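Local coordinates for competence/damage-inducible protein CinA (PDB 2A9S) that is of uncertain function but belongs to the competence/damage-inducible CinA family, some relatives of which act as nicotinamide mononucleotide deamidases, at residues S4-D9 against L43-G48. Residues are numbered along the deposited sequence; the frame is centred on the assembly and turned at random.
Sequences SLFPGD and LTEIAG
Glu-45 reaches from the type I beta turn of Leu-43 to Ile-46, which leads from helix 38-43 toward strand 53-59, to Leu-5 and Phe-6 in the N-terminal arm that runs into helix 8-24. The contact lies beside helices 8-24, 38-43 and 147-167 of an alpha/beta fold with a mixed five-stranded sheet, and at the interface with the second subunit. Between the two segments it is wholly van der Waals in kind and small, burying 117 Å² with both sides summed. Glu-45 CG sits at the edge of the Phe-6 ring, near its plane, 3.9 Å from CD2 and equally far from CE2. The glutamate chain folds at CB-CG (chi2 -68°). The planes of the ring and the carboxylate stand 53° apart. Leu-5 meets the carboxylate through its first side-chain carbon, CB, which lies 3.9 Å from Glu-45 OE1. The buried Phe-6 also packs against Leu-38 and Ala-42 of helix 38-43 and Leu-152 of helix 147-167, while Leu-5 of the second subunit touches it as well.

The polar end of Glu-45 is engaged across the dimer interface. OE2 forms a salt bridge with Arg-151 of the second subunit, and OE1 is hydrogen-bonded to Thr-148 of that same subunit. Held through both oxygens, the carboxylate is probably restrained in its rotation, and the arginine is expected to offset its charge beside apolar neighbours. Within the chain, the turn itself is closed by a weak hydrogen bond from Ile-46 N to Leu-43 O, 3.4 Å long.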
loop_
_atom_site.group_PDB
_atom_site.type_symbol
_atom_site.label_atom_id
_atom_site.label_comp_id
_atom_site.label_asym_id
_atom_site.label_seq_id
_atom_site.Cartn_x
_atom_site.Cartn_y
_atom_site.Cartn_z
ATOM N N SER A 4 -16.862 -6.826 -6.771
ATOM C CA SER A 4 -15.487 -7.299 -6.936
ATOM C C SER A 4 -14.609 -6.146 -7.449
ATOM O O SER A 4 -15.098 -5.271 -8.193
ATOM C CB SER A 4 -15.459 -8.468 -7.912
ATOM O OG SER A 4 -14.603 -9.500 -7.440
ATOM N N LEU A 5 -13.350 -6.108 -7.015
ATOM C CA LEU A 5 -12.388 -5.139 -7.558
ATOM C C LEU A 5 -11.306 -5.906 -8.303
ATOM O O LEU A 5 -11.006 -5.587 -9.445
ATOM C CB LEU A 5 -11.791 -4.218 -6.457
ATOM C CG LEU A 5 -10.707 -3.209 -6.873
ATOM C CD1 LEU A 5 -11.210 -2.157 -7.883
ATOM C CD2 LEU A 5 -10.063 -2.497 -5.669
ATOM N N PHE A 6 -10.725 -6.915 -7.656
ATOM C CA PHE A 6 -9.673 -7.738 -8.280
ATOM C C PHE A 6 -10.239 -8.930 -9.044
ATOM O O PHE A 6 -11.364 -9.348 -8.765
ATOM C CB PHE A 6 -8.687 -8.260 -7.221
ATOM C CG PHE A 6 -7.839 -7.168 -6.608
ATOM C CD1 PHE A 6 -6.610 -6.843 -7.173
ATOM C CD2 PHE A 6 -8.297 -6.439 -5.502
ATOM C CE1 PHE A 6 -5.840 -5.799 -6.611
ATOM C CE2 PHE A 6 -7.527 -5.432 -4.918
ATOM C CZ PHE A 6 -6.296 -5.121 -5.491
ATOM N N PRO A 7 -9.447 -9.501 -9.974
ATOM C CA PRO A 7 -9.832 -10.767 -10.624
ATOM C C PRO A 7 -10.205 -11.856 -9.605
ATOM O O PRO A 7 -9.550 -11.999 -8.566
ATOM C CB PRO A 7 -8.580 -11.172 -11.375
ATOM C CG PRO A 7 -7.894 -9.870 -11.689
ATOM C CD PRO A 7 -8.148 -9.007 -10.478
ATOM N N GLY A 8 -11.239 -12.629 -9.926
ATOM C CA GLY A 8 -11.775 -13.662 -9.049
ATOM C C GLY A 8 -10.764 -14.598 -8.408
ATOM O O GLY A 8 -10.881 -14.914 -7.207
ATOM N N ASP A 9 -9.776 -15.038 -9.194
ATOM C CA ASP A 9 -8.793 -15.940 -8.661
ATOM C C ASP A 9 -7.866 -15.253 -7.628
ATOM O O ASP A 9 -7.490 -15.895 -6.643
ATOM C CB ASP A 9 -8.043 -16.696 -9.764
ATOM C CG ASP A 9 -6.939 -15.879 -10.405
ATOM O OD1 ASP A 9 -7.205 -14.767 -10.938
ATOM O OD2 ASP A 9 -5.795 -16.377 -10.388
ATOM N N LEU A 43 -5.345 -8.237 -0.233
ATOM C CA LEU A 43 -5.579 -8.912 1.053
ATOM C C LEU A 43 -6.688 -8.244 1.873
ATOM O O LEU A 43 -7.494 -8.929 2.536
ATOM C CB LEU A 43 -4.299 -8.939 1.871
ATOM C CG LEU A 43 -3.271 -9.934 1.317
ATOM C CD1 LEU A 43 -1.913 -9.548 1.875
ATOM C CD2 LEU A 43 -3.618 -11.388 1.719
ATOM N N THR A 44 -6.755 -6.908 1.800
ATOM C CA THR A 44 -7.685 -6.188 2.665
ATOM C C THR A 44 -9.062 -6.040 1.997
ATOM O O THR A 44 -9.972 -5.447 2.569
ATOM C CB THR A 44 -7.131 -4.847 3.123
ATOM O OG1 THR A 44 -6.803 -4.055 1.991
ATOM C CG2 THR A 44 -5.839 -5.026 3.954
ATOM N N GLU A 45 -9.235 -6.609 0.802
ATOM C CA GLU A 45 -10.592 -6.781 0.242
ATOM C C GLU A 45 -11.448 -7.788 1.064
ATOM O O GLU A 45 -12.684 -7.747 1.034
ATOM C CB GLU A 45 -10.508 -7.218 -1.226
ATOM C CG GLU A 45 -10.217 -6.044 -2.173
ATOM C CD GLU A 45 -11.406 -5.062 -2.246
ATOM O OE1 GLU A 45 -12.484 -5.410 -2.837
ATOM O OE2 GLU A 45 -11.243 -3.937 -1.740
ATOM N N ILE A 46 -10.778 -8.652 1.818
ATOM C CA ILE A 46 -11.413 -9.731 2.558
ATOM C C ILE A 46 -11.864 -9.320 3.971
ATOM O O ILE A 46 -11.058 -8.842 4.793
ATOM C CB ILE A 46 -10.454 -10.934 2.627
ATOM C CG1 ILE A 46 -9.885 -11.268 1.221
ATOM C CG2 ILE A 46 -11.095 -12.123 3.384
ATOM C CD1 ILE A 46 -10.902 -11.639 0.189
ATOM N N ALA A 47 -13.157 -9.487 4.246
ATOM C CA ALA A 47 -13.655 -9.233 5.589
ATOM C C ALA A 47 -12.963 -10.192 6.563
ATOM O O ALA A 47 -12.821 -11.387 6.285
ATOM C CB ALA A 47 -15.175 -9.366 5.651
ATOM N N GLY A 48 -12.492 -9.638 7.675
ATOM C CA GLY A 48 -11.657 -10.379 8.625
ATOM C C GLY A 48 -10.165 -10.206 8.412
ATOM O O GLY A 48 -9.357 -10.652 9.227
#